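PDB 2WLR: thiosulfate sulfurtransferase YnjE from Escherichia coli, which catalyses the transfer of sulfur from thiosulfate to cyanide, giving thiocyanate and sulfite, by way of a cysteine persulfide intermediate. Local coordinates for residues A[177-191]-A[216-228]. Residues are numbered along the deposited sequence; the frame is centred on the assembly and turned at random.
Sequences VESEPLWNKVSDEQL and AARVAQIMLYAGV
R218 and E178 form a salt bridge at one end, and Y225 and D188 a hydrogen bond at the other, of a buried contact in the second rhodanese domain, where the hairpin 178-185 and the start of helix 188-197 pack against helix 213-226, with apolar side chains between. R218 grips E178 side-on, but both nitrogens use a single oxygen: NE and NH2 each lie 2.9 Å from OE1. OE1 sits near the guanidinium plane, but sharing one acceptor bends both bonds (146° from NE, 139° from NH2), and the carboxylate is turned 61° from that plane, unlike the flat pairing through two oxygens. OE2 accepts from W369, and NH2 of R218 also forms a salt bridge with D390, tying the pair to the third domain. Midway, I222 divides its branches: CD1 meets CG2 of V177 at 3.8 Å and also CB of K185, while CG2 packs 3.5 Å from CD2 of L191. K185 crosses the Y225 ring and lays CE over one face, 3.7 Å from the centroid, a CH-pi contact. The bend at its last torsion leaves NZ 3.3 Å from Y225 OH. That hydroxyl donates to D188 OD1 at 2.7 Å, on the syn lone-pair side, while CD1 of L191 touches the ring edge, 3.9 Å from CE2. Contacts at face, edge and hydroxyl should limit ring rotation. R218 thus joins two domains beside a HEPES molecule near E178. With E178 and D390 as partners, its charge would be expected to favour the ionised form of both acids.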
loop_
_atom_site.group_PDB
_atom_site.type_symbol
_atom_site.label_atom_id
_atom_site.label_comp_id
_atom_site.label_asym_id
_atom_site.label_seq_id
_atom_site.Cartn_x
_atom_site.Cartn_y
_atom_site.Cartn_z
ATOM N N VAL A 177 9.882 1.943 18.030
ATOM C CA VAL A 177 8.845 2.948 17.801
ATOM C C VAL A 177 7.525 2.708 18.536
ATOM O O VAL A 177 6.666 3.577 18.504
ATOM C CB VAL A 177 8.544 3.135 16.299
ATOM C CG1 VAL A 177 9.860 3.288 15.530
ATOM C CG2 VAL A 177 7.717 1.956 15.743
ATOM N N GLU A 178 7.387 1.539 19.177
ATOM C CA GLU A 178 6.182 1.151 19.891
ATOM C C GLU A 178 6.605 0.276 21.064
ATOM O O GLU A 178 7.685 -0.334 21.041
ATOM C CB GLU A 178 5.189 0.431 18.969
ATOM C CG GLU A 178 5.731 -0.872 18.434
ATOM C CD GLU A 178 4.801 -1.593 17.507
ATOM O OE1 GLU A 178 3.740 -1.033 17.160
ATOM O OE2 GLU A 178 5.111 -2.753 17.142
ATOM N N SER A 179 5.742 0.184 22.065
ATOM C CA SER A 179 6.077 -0.608 23.246
ATOM C C SER A 179 4.851 -1.054 24.007
ATOM O O SER A 179 3.746 -0.615 23.756
ATOM C CB SER A 179 6.955 0.227 24.182
ATOM O OG SER A 179 6.189 1.245 24.779
ATOM N N GLU A 180 5.107 -1.911 24.993
ATOM C CA GLU A 180 4.165 -2.245 26.046
ATOM C C GLU A 180 3.767 -0.968 26.779
ATOM O O GLU A 180 4.525 0.019 26.774
ATOM C CB GLU A 180 4.837 -3.194 27.046
ATOM C CG GLU A 180 5.225 -4.538 26.499
ATOM C CD GLU A 180 4.079 -5.505 26.437
ATOM O OE1 GLU A 180 2.906 -5.079 26.553
ATOM O OE2 GLU A 180 4.358 -6.723 26.253
ATOM N N PRO A 181 2.589 -0.973 27.416
ATOM C CA PRO A 181 1.647 -2.066 27.612
ATOM C C PRO A 181 0.556 -2.240 26.551
ATOM O O PRO A 181 -0.121 -3.266 26.540
ATOM C CB PRO A 181 0.980 -1.679 28.931
ATOM C CG PRO A 181 0.903 -0.248 28.842
ATOM C CD PRO A 181 2.233 0.180 28.252
ATOM N N LEU A 182 0.384 -1.266 25.665
ATOM C CA LEU A 182 -0.707 -1.307 24.694
ATOM C C LEU A 182 -0.245 -1.479 23.258
ATOM O O LEU A 182 -1.056 -1.574 22.362
ATOM C CB LEU A 182 -1.552 -0.035 24.792
ATOM C CG LEU A 182 -2.764 -0.003 25.721
ATOM C CD1 LEU A 182 -3.427 1.371 25.559
ATOM C CD2 LEU A 182 -3.776 -1.108 25.414
ATOM N N TRP A 183 1.057 -1.546 23.038
ATOM C CA TRP A 183 1.591 -1.513 21.668
ATOM C C TRP A 183 1.122 -0.273 20.896
ATOM O O TRP A 183 0.803 -0.333 19.727
ATOM C CB TRP A 183 1.365 -2.855 20.936
ATOM C CG TRP A 183 2.142 -3.905 21.622
ATOM C CD1 TRP A 183 1.649 -4.902 22.404
ATOM C CD2 TRP A 183 3.561 -3.985 21.724
ATOM N NE1 TRP A 183 2.675 -5.641 22.932
ATOM C CE2 TRP A 183 3.862 -5.094 22.549
ATOM C CE3 TRP A 183 4.612 -3.257 21.174
ATOM C CZ2 TRP A 183 5.182 -5.487 22.832
ATOM C CZ3 TRP A 183 5.916 -3.631 21.452
ATOM C CH2 TRP A 183 6.190 -4.750 22.281
ATOM N N ASN A 184 1.123 0.841 21.607
ATOM C CA ASN A 184 1.038 2.151 21.026
ATOM C C ASN A 184 2.438 2.682 20.799
ATOM O O ASN A 184 3.428 2.192 21.339
ATOM C CB ASN A 184 0.213 3.103 21.908
ATOM C CG ASN A 184 -1.286 2.954 21.676
ATOM O OD1 ASN A 184 -1.710 2.127 20.840
ATOM N ND2 ASN A 184 -2.087 3.751 22.356
ATOM N N LYS A 185 2.521 3.698 19.950
ATOM C CA LYS A 185 3.796 4.345 19.683
ATOM C C LYS A 185 4.422 4.859 20.982
ATOM O O LYS A 185 3.740 5.215 21.942
ATOM C CB LYS A 185 3.637 5.500 18.689
ATOM C CG LYS A 185 2.813 6.672 19.189
ATOM C CD LYS A 185 2.795 7.778 18.158
ATOM C CE LYS A 185 1.643 8.722 18.390
ATOM N NZ LYS A 185 1.714 9.360 19.724
ATOM N N VAL A 186 5.746 4.858 21.000
ATOM C CA VAL A 186 6.485 5.506 22.106
ATOM C C VAL A 186 6.261 7.029 22.153
ATOM O O VAL A 186 5.731 7.645 21.230
ATOM C CB VAL A 186 8.005 5.151 22.026
ATOM C CG1 VAL A 186 8.203 3.593 22.143
ATOM C CG2 VAL A 186 8.654 5.721 20.744
ATOM N N SER A 187 6.693 7.631 23.256
ATOM C CA SER A 187 6.525 9.055 23.465
ATOM C C SER A 187 7.250 9.889 22.417
ATOM O O SER A 187 8.215 9.431 21.792
ATOM C CB SER A 187 7.017 9.457 24.849
ATOM O OG SER A 187 8.430 9.324 24.917
ATOM N N ASP A 188 6.830 11.142 22.287
ATOM C CA ASP A 188 7.484 12.079 21.362
ATOM C C ASP A 188 8.982 12.162 21.663
ATOM O O ASP A 188 9.794 12.155 20.756
ATOM C CB ASP A 188 6.839 13.463 21.412
ATOM C CG ASP A 188 5.378 13.444 20.990
ATOM O OD1 ASP A 188 4.970 12.503 20.240
ATOM O OD2 ASP A 188 4.665 14.369 21.388
ATOM N N GLU A 189 9.351 12.205 22.942
ATOM C CA GLU A 189 10.770 12.286 23.308
ATOM C C GLU A 189 11.564 11.060 22.871
ATOM O O GLU A 189 12.743 11.142 22.480
ATOM C CB GLU A 189 10.997 12.415 24.842
ATOM C CG GLU A 189 10.097 13.159 25.778
ATOM C CD GLU A 189 8.709 12.552 26.043
ATOM O OE1 GLU A 189 8.429 11.871 27.087
ATOM O OE2 GLU A 189 7.861 12.890 25.234
ATOM N N GLN A 190 10.979 9.876 23.045
ATOM C CA GLN A 190 11.610 8.657 22.564
ATOM C C GLN A 190 11.659 8.619 21.034
ATOM O O GLN A 190 12.656 8.172 20.474
ATOM C CB GLN A 190 10.944 7.387 23.121
ATOM C CG GLN A 190 11.188 7.176 24.599
ATOM C CD GLN A 190 12.626 6.818 24.972
ATOM O OE1 GLN A 190 12.960 6.720 26.166
ATOM N NE2 GLN A 190 13.467 6.609 23.984
ATOM N N LEU A 191 10.631 9.104 20.349
ATOM C CA LEU A 191 10.714 9.219 18.888
ATOM C C LEU A 191 11.850 10.134 18.452
ATOM O O LEU A 191 12.578 9.841 17.516
ATOM C CB LEU A 191 9.393 9.707 18.274
ATOM C CG LEU A 191 8.211 8.734 18.398
ATOM C CD1 LEU A 191 6.976 9.399 17.778
ATOM C CD2 LEU A 191 8.474 7.401 17.758
ATOM N N ALA A 216 7.150 -1.962 7.759
ATOM C CA ALA A 216 7.656 -0.713 7.224
ATOM C C ALA A 216 6.611 0.406 7.340
ATOM O O ALA A 216 6.939 1.550 7.675
ATOM C CB ALA A 216 8.088 -0.896 5.787
ATOM N N ALA A 217 5.344 0.074 7.089
ATOM C CA ALA A 217 4.294 1.043 7.122
ATOM C C ALA A 217 4.063 1.599 8.514
ATOM O O ALA A 217 3.747 2.772 8.697
ATOM C CB ALA A 217 2.974 0.471 6.574
ATOM N N ARG A 218 4.185 0.729 9.506
ATOM C CA ARG A 218 4.019 1.152 10.888
ATOM C C ARG A 218 5.039 2.196 11.250
ATOM O O ARG A 218 4.698 3.243 11.814
ATOM C CB ARG A 218 4.098 -0.080 11.796
ATOM C CG ARG A 218 4.107 0.246 13.294
ATOM C CD ARG A 218 2.851 0.921 13.767
ATOM N NE ARG A 218 2.732 0.806 15.224
ATOM C CZ ARG A 218 1.811 1.402 15.979
ATOM N NH1 ARG A 218 0.931 2.239 15.461
ATOM N NH2 ARG A 218 1.820 1.183 17.309
ATOM N N VAL A 219 6.306 1.904 10.940
ATOM C CA VAL A 219 7.378 2.858 11.208
ATOM C C VAL A 219 7.127 4.126 10.398
ATOM O O VAL A 219 7.269 5.235 10.901
ATOM C CB VAL A 219 8.745 2.267 10.885
ATOM C CG1 VAL A 219 9.866 3.282 11.085
ATOM C CG2 VAL A 219 9.012 1.038 11.751
ATOM N N ALA A 220 6.733 3.980 9.138
ATOM C CA ALA A 220 6.518 5.129 8.298
ATOM C C ALA A 220 5.466 6.060 8.821
ATOM O O ALA A 220 5.654 7.282 8.800
ATOM C CB ALA A 220 6.146 4.672 6.859
ATOM N N GLN A 221 4.308 5.536 9.206
ATOM C CA GLN A 221 3.221 6.383 9.637
ATOM C C GLN A 221 3.622 7.146 10.907
ATOM O O GLN A 221 3.287 8.327 11.073
ATOM C CB GLN A 221 1.944 5.563 9.838
ATOM C CG GLN A 221 0.676 6.369 10.212
ATOM C CD GLN A 221 0.551 6.672 11.707
ATOM O OE1 GLN A 221 1.255 6.111 12.503
ATOM N NE2 GLN A 221 -0.336 7.607 12.061
ATOM N N ILE A 222 4.361 6.474 11.801
ATOM C CA ILE A 222 4.813 7.120 13.035
ATOM C C ILE A 222 5.825 8.236 12.717
ATOM O O ILE A 222 5.772 9.318 13.291
ATOM C CB ILE A 222 5.362 6.084 14.025
ATOM C CG1 ILE A 222 4.191 5.304 14.628
ATOM C CG2 ILE A 222 6.137 6.772 15.176
ATOM C CD1 ILE A 222 4.580 4.006 15.291
HETATM N N MSE A 223 6.674 8.011 11.723
HETATM C CA MSE A 223 7.583 9.082 11.278
HETATM C C MSE A 223 6.856 10.267 10.695
HETATM O O MSE A 223 7.252 11.427 10.920
HETATM C CB MSE A 223 8.590 8.560 10.269
HETATM C CG MSE A 223 9.609 7.649 10.897
HETATM SE SE MSE A 223 10.998 7.197 9.622
HETATM C CE MSE A 223 12.105 6.139 10.898
ATOM N N LEU A 224 5.773 10.021 9.943
ATOM C CA LEU A 224 4.987 11.120 9.359
ATOM C C LEU A 224 4.334 11.933 10.490
ATOM O O LEU A 224 4.338 13.154 10.471
ATOM C CB LEU A 224 3.930 10.603 8.387
ATOM C CG LEU A 224 4.492 10.157 7.048
ATOM C CD1 LEU A 224 3.422 9.327 6.330
ATOM C CD2 LEU A 224 4.925 11.312 6.158
ATOM N N TYR A 225 3.776 11.243 11.477
ATOM C CA TYR A 225 3.263 11.888 12.665
ATOM C C TYR A 225 4.325 12.789 13.305
ATOM O O TYR A 225 4.042 13.950 13.657
ATOM C CB TYR A 225 2.792 10.812 13.664
ATOM C CG TYR A 225 2.712 11.254 15.087
ATOM C CD1 TYR A 225 1.583 11.874 15.571
ATOM C CD2 TYR A 225 3.772 11.033 15.949
ATOM C CE1 TYR A 225 1.508 12.299 16.909
ATOM C CE2 TYR A 225 3.723 11.466 17.264
ATOM C CZ TYR A 225 2.581 12.084 17.740
ATOM O OH TYR A 225 2.556 12.507 19.073
ATOM N N ALA A 226 5.531 12.259 13.484
ATOM C CA ALA A 226 6.602 12.984 14.152
ATOM C C ALA A 226 6.970 14.264 13.415
ATOM O O ALA A 226 7.265 15.274 14.025
ATOM C CB ALA A 226 7.796 12.110 14.306
ATOM N N GLY A 227 6.983 14.175 12.098
ATOM C CA GLY A 227 7.279 15.311 11.239
ATOM C C GLY A 227 8.292 15.078 10.152
ATOM O O GLY A 227 8.747 16.050 9.563
ATOM N N VAL A 228 8.657 13.837 9.841
ATOM C CA VAL A 228 9.467 13.558 8.639
ATOM C C VAL A 228 8.576 13.862 7.422
ATOM O O VAL A 228 7.510 13.293 7.282
ATOM C CB VAL A 228 10.019 12.113 8.587
ATOM C CG1 VAL A 228 10.939 11.929 7.362
ATOM C CG2 VAL A 228 10.776 11.747 9.860
#